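Local atomic coordinates of putative aliphatic sulfonates-binding protein (Escherichia coli, PDB entry 2X26), a protein that probably serves as the periplasmic binding protein that delivers aliphatic sulfonates to an ABC-type transporter in the uptake of these compounds. Residues 4-16 and 50-62. Sequence-based numbering, arbitrary orientation. Where two conformers were deposited one is given.
Sequences ALRIGYQKGSIGM and NVGSIDLGSTGDI
R6 grips the carboxylate of D55 side-on, NE giving a nearly straight bond to OD2 (3.1 Å) and NH2 pairing with OD1 in a salt bridge. Its chain bends at chi3 (-68°) to turn the guanidinium back, the guanidinium and carboxylate planes standing 44° apart. OD2 also accepts the backbone N of R6 on its anti side, and a water links it to the O of A4. This end is the more solvent-exposed one, though firmly bonded; S53 O lies over one guanidinium face. With a leucine in place of R6, the D55 carboxylate would probably lose its charged mate and be freer to turn. Inward the parallel strands are buried and close-packed: G8 N donates to L56 O (2.8 Å), and I54 CD1 lies 3.8 Å from G8 CA, where a side chain on G8 would clash. Beyond them the S13 hydroxyl donates to S58 OG (2.9 Å), M16 SD packs on S58 CB (3.5 Å), and Q10 NE2 reaches S58 O; a glycerol, probably from the crystallisation liquor, sits near S58. Strand 4-9 runs between 33-38 and 56-59 in the 2-1-3-n-4 sheet of type II periplasmic binding proteins, with helix 42-51 against I54 and helix 199-218 against L5 and M16.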
ATOM      1  N   ALA A   4     -15.890  -0.627  17.653  1.00  9.11           N
ATOM      2  CA  ALA A   4     -14.811   0.263  17.245  1.00  8.63           C
ATOM      3  C   ALA A   4     -14.089  -0.259  16.010  1.00  7.93           C
ATOM      4  O   ALA A   4     -14.053  -1.477  15.733  1.00  7.52           O
ATOM      5  CB  ALA A   4     -13.821   0.441  18.348  1.00  8.41           C
ATOM      6  N   LEU A   5     -13.536   0.708  15.284  1.00  5.63           N
ATOM      7  CA  LEU A   5     -12.720   0.450  14.139  1.00  6.41           C
ATOM      8  C   LEU A   5     -11.548   1.406  14.278  1.00  6.14           C
ATOM      9  O   LEU A   5     -11.692   2.628  14.101  1.00  6.78           O
ATOM     10  CB  LEU A   5     -13.492   0.694  12.848  1.00  5.82           C
ATOM     11  CG  LEU A   5     -12.552   0.715  11.639  1.00  5.27           C
ATOM     12  CD1 LEU A   5     -11.761  -0.590  11.440  1.00  7.18           C
ATOM     13  CD2 LEU A   5     -13.348   1.069  10.365  1.00  2.95           C
ATOM     14  N   ARG A   6     -10.386   0.818  14.526  1.00  4.33           N
ATOM     15  CA  ARG A   6      -9.102   1.567  14.651  1.00  4.19           C
ATOM     16  C   ARG A   6      -8.288   1.345  13.392  1.00  3.62           C
ATOM     17  O   ARG A   6      -7.919   0.219  13.066  1.00  4.55           O
ATOM     18  CB  ARG A   6      -8.299   1.106  15.892  1.00  3.97           C
ATOM     19  CG  ARG A   6      -9.155   1.245  17.153  1.00  4.19           C
ATOM     20  CD  ARG A   6      -8.582   0.427  18.285  1.00  8.29           C
ATOM     21  NE  ARG A   6      -8.691  -1.002  18.013  1.00  6.48           N
ATOM     22  CZ  ARG A   6      -8.128  -1.911  18.816  1.00 10.06           C
ATOM     23  NH1 ARG A   6      -7.401  -1.516  19.868  1.00  8.94           N
ATOM     24  NH2 ARG A   6      -8.215  -3.199  18.510  1.00  9.00           N
ATOM     25  N   ILE A   7      -8.039   2.439  12.685  1.00  3.36           N
ATOM     26  CA  ILE A   7      -7.500   2.350  11.320  1.00  4.62           C
ATOM     27  C   ILE A   7      -6.060   2.807  11.267  1.00  4.66           C
ATOM     28  O   ILE A   7      -5.735   3.940  11.669  1.00  6.01           O
ATOM     29  CB  ILE A   7      -8.333   3.206  10.329  1.00  3.95           C
ATOM     30  CG1 ILE A   7      -9.819   2.798  10.417  1.00  5.16           C
ATOM     31  CG2 ILE A   7      -7.719   3.101   8.942  1.00  5.21           C
ATOM     32  CD1 ILE A   7     -10.797   3.754   9.756  1.00  5.37           C
ATOM     33  N   GLY A   8      -5.186   1.944  10.776  1.00  3.42           N
ATOM     34  CA  GLY A   8      -3.791   2.356  10.492  1.00  3.89           C
ATOM     35  C   GLY A   8      -3.666   2.858   9.077  1.00  3.93           C
ATOM     36  O   GLY A   8      -4.028   2.150   8.135  1.00  4.29           O
ATOM     37  N   TYR A   9      -3.141   4.059   8.913  1.00  3.20           N
ATOM     38  CA  TYR A   9      -3.012   4.623   7.528  1.00  3.71           C
ATOM     39  C   TYR A   9      -1.632   5.275   7.376  1.00  4.35           C
ATOM     40  O   TYR A   9      -0.966   5.544   8.376  1.00  4.13           O
ATOM     41  CB  TYR A   9      -4.125   5.640   7.253  1.00  4.64           C
ATOM     42  CG  TYR A   9      -4.006   6.986   7.998  1.00  3.73           C
ATOM     43  CD1 TYR A   9      -3.512   8.131   7.326  1.00  4.48           C
ATOM     44  CD2 TYR A   9      -4.380   7.111   9.326  1.00  3.99           C
ATOM     45  CE1 TYR A   9      -3.392   9.325   7.987  1.00  8.32           C
ATOM     46  CE2 TYR A   9      -4.267   8.336  10.014  1.00  6.02           C
ATOM     47  CZ  TYR A   9      -3.806   9.439   9.304  1.00  6.12           C
ATOM     48  OH  TYR A   9      -3.675  10.648   9.935  1.00  6.35           O
ATOM     49  N   GLN A  10      -1.232   5.539   6.123  1.00  3.37           N
ATOM     50  CA  GLN A  10       0.006   6.258   5.837  1.00  3.61           C
ATOM     51  C   GLN A  10      -0.383   7.498   5.043  1.00  4.57           C
ATOM     52  O   GLN A  10      -1.505   7.598   4.525  1.00  4.70           O
ATOM     53  CB  GLN A  10       0.942   5.383   5.034  1.00  4.21           C
ATOM     54  CG  GLN A  10       1.315   4.046   5.790  1.00  4.49           C
ATOM     55  CD  GLN A  10       2.209   3.164   4.934  1.00  5.48           C
ATOM     56  OE1 GLN A  10       3.328   3.580   4.549  1.00  8.81           O
ATOM     57  NE2 GLN A  10       1.740   1.947   4.630  1.00  6.30           N
ATOM     58  N   LYS A  11       0.505   8.457   5.000  1.00  5.47           N
ATOM     59  CA  LYS A  11       0.212   9.683   4.219  1.00  7.06           C
ATOM     60  C   LYS A  11      -0.251   9.422   2.800  1.00  7.15           C
ATOM     61  O   LYS A  11      -1.088  10.178   2.268  1.00  8.35           O
ATOM     62  CB  LYS A  11       1.430  10.593   4.231  1.00  7.72           C
ATOM     63  CG  LYS A  11       1.653  11.281   5.509  1.00  9.42           C
ATOM     64  CD  LYS A  11       2.908  12.130   5.344  1.00 16.78           C
ATOM     65  CE  LYS A  11       3.326  12.764   6.654  1.00 21.15           C
ATOM     66  NZ  LYS A  11       2.262  13.656   7.174  1.00 27.19           N
ATOM     67  N   GLY A  12       0.288   8.379   2.176  1.00  8.00           N
ATOM     68  CA  GLY A  12      -0.053   7.994   0.798  1.00  7.93           C
ATOM     69  C   GLY A  12      -1.173   6.997   0.652  1.00  8.48           C
ATOM     70  O   GLY A  12      -1.449   6.541  -0.487  1.00 10.41           O
ATOM     71  N   SER A  13      -1.879   6.689   1.758  1.00  6.58           N
ATOM     72  CA  SER A  13      -3.043   5.794   1.711  1.00  5.58           C
ATOM     73  C   SER A  13      -4.221   6.693   1.285  1.00  5.48           C
ATOM     74  O   SER A  13      -4.991   7.140   2.125  1.00  4.75           O
ATOM     75  CB  SER A  13      -3.362   5.192   3.086  1.00  6.53           C
ATOM     76  OG  SER A  13      -2.236   4.458   3.580  1.00  7.30           O
ATOM     77  N   ILE A  14      -4.317   6.982  -0.024  1.00  4.56           N
ATOM     78  CA  ILE A  14      -5.217   8.066  -0.497  1.00  4.50           C
ATOM     79  C   ILE A  14      -6.653   7.870  -0.144  1.00  4.69           C
ATOM     80  O   ILE A  14      -7.277   8.808   0.338  1.00  4.97           O
ATOM     81  CB  ILE A  14      -5.051   8.251  -2.007  1.00  5.24           C
ATOM     82  CG1 ILE A  14      -3.593   8.620  -2.320  1.00  4.73           C
ATOM     83  CG2 ILE A  14      -6.072   9.299  -2.532  1.00  4.11           C
ATOM     84  CD1 ILE A  14      -2.958   9.816  -1.431  1.00  7.76           C
ATOM     85  N   GLY A  15      -7.162   6.648  -0.340  1.00  4.96           N
ATOM     86  CA  GLY A  15      -8.579   6.340  -0.003  1.00  5.73           C
ATOM     87  C   GLY A  15      -8.829   6.641   1.490  1.00  6.01           C
ATOM     88  O   GLY A  15      -9.822   7.324   1.862  1.00  5.87           O
ATOM     89  N   MET A  16      -7.927   6.135   2.347  1.00  5.44           N
ATOM     90  CA  MET A  16      -8.050   6.369   3.772  1.00  4.28           C
ATOM     91  C   MET A  16      -7.980   7.855   4.123  1.00  4.23           C
ATOM     92  O   MET A  16      -8.833   8.345   4.879  1.00  3.44           O
ATOM     93  CB  MET A  16      -7.004   5.581   4.550  1.00  3.93           C
ATOM     94  CG  MET A  16      -7.360   4.107   4.598  1.00  5.74           C
ATOM     95  SD  MET A  16      -6.127   3.295   5.644  1.00  6.84           S
ATOM     96  CE  MET A  16      -6.885   1.724   5.823  1.00  4.00           C
ATOM     97  N   ASN A  50      -0.551  -6.639  14.395  1.00  4.98           N
ATOM     98  CA  ASN A  50      -0.239  -7.922  14.962  1.00  6.54           C
ATOM     99  C   ASN A  50      -0.311  -8.027  16.499  1.00  5.53           C
ATOM    100  O   ASN A  50      -0.453  -9.117  17.027  1.00  7.38           O
ATOM    101  CB  ASN A  50       1.138  -8.383  14.529  1.00  6.42           C
ATOM    102  CG  ASN A  50       1.245  -9.906  14.519  1.00  8.52           C
ATOM    103  OD1 ASN A  50       2.216 -10.497  14.997  1.00  8.88           O
ATOM    104  ND2 ASN A  50       0.222 -10.533  13.995  1.00  5.88           N
ATOM    105  N   VAL A  51      -0.156  -6.897  17.187  1.00  5.50           N
ATOM    106  CA  VAL A  51      -0.355  -6.866  18.640  1.00  5.97           C
ATOM    107  C   VAL A  51      -1.795  -6.514  18.945  1.00  6.54           C
ATOM    108  O   VAL A  51      -2.201  -6.593  20.089  1.00  6.30           O
ATOM    109  CB  VAL A  51       0.651  -5.938  19.432  1.00  6.99           C
ATOM    110  CG1 VAL A  51       2.064  -6.446  19.320  1.00  8.41           C
ATOM    111  CG2 VAL A  51       0.617  -4.496  18.956  1.00 10.41           C
ATOM    112  N   GLY A  52      -2.557  -6.116  17.928  1.00  6.82           N
ATOM    113  CA  GLY A  52      -4.001  -5.906  18.073  1.00  7.33           C
ATOM    114  C   GLY A  52      -4.368  -4.483  18.468  1.00  7.28           C
ATOM    115  O   GLY A  52      -5.489  -4.272  18.950  1.00  8.18           O
ATOM    116  N   SER A  53      -3.471  -3.513  18.268  1.00  6.39           N
ATOM    117  CA  SER A  53      -3.818  -2.150  18.696  1.00  6.79           C
ATOM    118  C   SER A  53      -4.526  -1.362  17.579  1.00  6.95           C
ATOM    119  O   SER A  53      -4.973  -0.247  17.824  1.00  7.48           O
ATOM    120  CB  SER A  53      -2.609  -1.396  19.190  1.00  6.88           C
ATOM    121  OG  SER A  53      -1.671  -1.219  18.161  1.00  8.50           O
ATOM    122  N   ILE A  54      -4.556  -1.922  16.378  1.00  6.72           N
ATOM    123  CA  ILE A  54      -5.425  -1.379  15.303  1.00  6.30           C
ATOM    124  C   ILE A  54      -6.131  -2.582  14.635  1.00  6.54           C
ATOM    125  O   ILE A  54      -5.736  -3.754  14.838  1.00  6.68           O
ATOM    126  CB  ILE A  54      -4.657  -0.589  14.231  1.00  8.10           C
ATOM    127  CG1 ILE A  54      -3.535  -1.459  13.693  1.00  7.13           C
ATOM    128  CG2 ILE A  54      -4.115   0.781  14.764  1.00  8.44           C
ATOM    129  CD1 ILE A  54      -2.964  -0.848  12.395  1.00 12.44           C
ATOM    130  N   ASP A  55      -7.188  -2.322  13.881  1.00  4.70           N
ATOM    131  CA  ASP A  55      -7.978  -3.396  13.317  1.00  6.33           C
ATOM    132  C   ASP A  55      -7.870  -3.526  11.801  1.00  6.04           C
ATOM    133  O   ASP A  55      -8.121  -4.595  11.288  1.00  7.08           O
ATOM    134  CB  ASP A  55      -9.460  -3.163  13.650  1.00  6.25           C
ATOM    135  CG  ASP A  55      -9.678  -3.002  15.105  1.00  7.79           C
ATOM    136  OD1 ASP A  55      -9.283  -3.914  15.855  1.00  9.41           O
ATOM    137  OD2 ASP A  55     -10.225  -1.972  15.544  1.00  6.94           O
ATOM    138  N   LEU A  56      -7.475  -2.460  11.109  1.00  6.37           N
ATOM    139  CA  LEU A  56      -7.471  -2.466   9.649  1.00  4.29           C
ATOM    140  C   LEU A  56      -6.337  -1.569   9.238  1.00  5.63           C
ATOM    141  O   LEU A  56      -6.180  -0.476   9.823  1.00  7.11           O
ATOM    142  CB  LEU A  56      -8.809  -1.894   9.122  1.00  5.16           C
ATOM    143  CG  LEU A  56      -8.978  -1.760   7.610  1.00  4.67           C
ATOM    144  CD1 LEU A  56      -9.002  -3.162   6.992  1.00  7.33           C
ATOM    145  CD2 LEU A  56     -10.297  -1.030   7.313  1.00  3.99           C
ATOM    146  N   GLY A  57      -5.577  -1.980   8.212  1.00  5.14           N
ATOM    147  CA  GLY A  57      -4.453  -1.165   7.761  1.00  5.65           C
ATOM    148  C   GLY A  57      -4.220  -1.215   6.261  1.00  5.61           C
ATOM    149  O   GLY A  57      -4.659  -2.152   5.595  1.00  4.75           O
ATOM    150  N   SER A  58      -3.598  -0.149   5.744  1.00  4.93           N
ATOM    151  CA  SER A  58      -3.248  -0.038   4.340  1.00  4.55           C
ATOM    152  C   SER A  58      -1.710  -0.095   4.187  1.00  5.52           C
ATOM    153  O   SER A  58      -0.976   0.624   4.885  1.00  5.36           O
ATOM    154  CB  SER A  58      -3.736   1.343   3.900  1.00  5.74           C
ATOM    155  OG  SER A  58      -2.962   1.806   2.819  1.00  9.19           O
ATOM    156  N   THR A  59      -1.213  -0.939   3.295  1.00  5.60           N
ATOM    157  CA  THR A  59       0.236  -1.016   3.014  0.50  5.58           C
ATOM    158  C   THR A  59       0.411  -1.486   1.575  1.00  7.37           C
ATOM    159  O   THR A  59      -0.543  -1.910   0.930  1.00  7.57           O
ATOM    160  CB  THR A  59       1.109  -1.985   3.929  0.50  6.63           C
ATOM    161  OG1 THR A  59       1.014  -3.312   3.429  0.50  5.98           O
ATOM    162  CG2 THR A  59       0.756  -1.978   5.428  0.50  4.31           C
ATOM    163  N   GLY A  60       1.635  -1.379   1.084  1.00  6.29           N
ATOM    164  CA  GLY A  60       1.995  -1.889  -0.232  1.00  8.27           C
ATOM    165  C   GLY A  60       2.091  -3.395  -0.222  1.00  9.15           C
ATOM    166  O   GLY A  60       1.775  -4.038   0.779  1.00  9.10           O
ATOM    167  N   ASP A  61       2.570  -3.960  -1.325  1.00  8.35           N
ATOM    168  CA  ASP A  61       2.644  -5.417  -1.434  1.00  9.03           C
ATOM    169  C   ASP A  61       3.805  -6.052  -0.629  1.00  9.52           C
ATOM    170  O   ASP A  61       3.751  -7.255  -0.258  1.00  9.20           O
ATOM    171  CB  ASP A  61       2.661  -5.851  -2.906  1.00  9.93           C
ATOM    172  CG  ASP A  61       3.758  -5.196  -3.737  1.00 14.47           C
ATOM    173  OD1 ASP A  61       4.027  -3.987  -3.556  1.00 19.90           O
ATOM    174  OD2 ASP A  61       4.335  -5.913  -4.626  1.00 15.24           O
ATOM    175  N   ILE A  62       4.808  -5.255  -0.277  1.00  8.11           N
ATOM    176  CA  ILE A  62       5.979  -5.830   0.362  1.00  8.60           C
ATOM    177  C   ILE A  62       5.874  -6.057   1.881  1.00  7.94           C
ATOM    178  O   ILE A  62       6.133  -7.192   2.334  1.00  8.09           O
ATOM    179  CB  ILE A  62       7.290  -5.037   0.037  1.00  9.42           C
ATOM    180  CG1 ILE A  62       7.546  -4.955  -1.480  1.00 10.08           C
ATOM    181  CG2 ILE A  62       8.469  -5.668   0.817  1.00  9.11           C
ATOM    182  CD1 ILE A  62       7.340  -6.268  -2.232  1.00 10.99           C
TER
HETATM  183  O   HOH W   1     -11.869  -2.926  17.652  1.00 10.45           O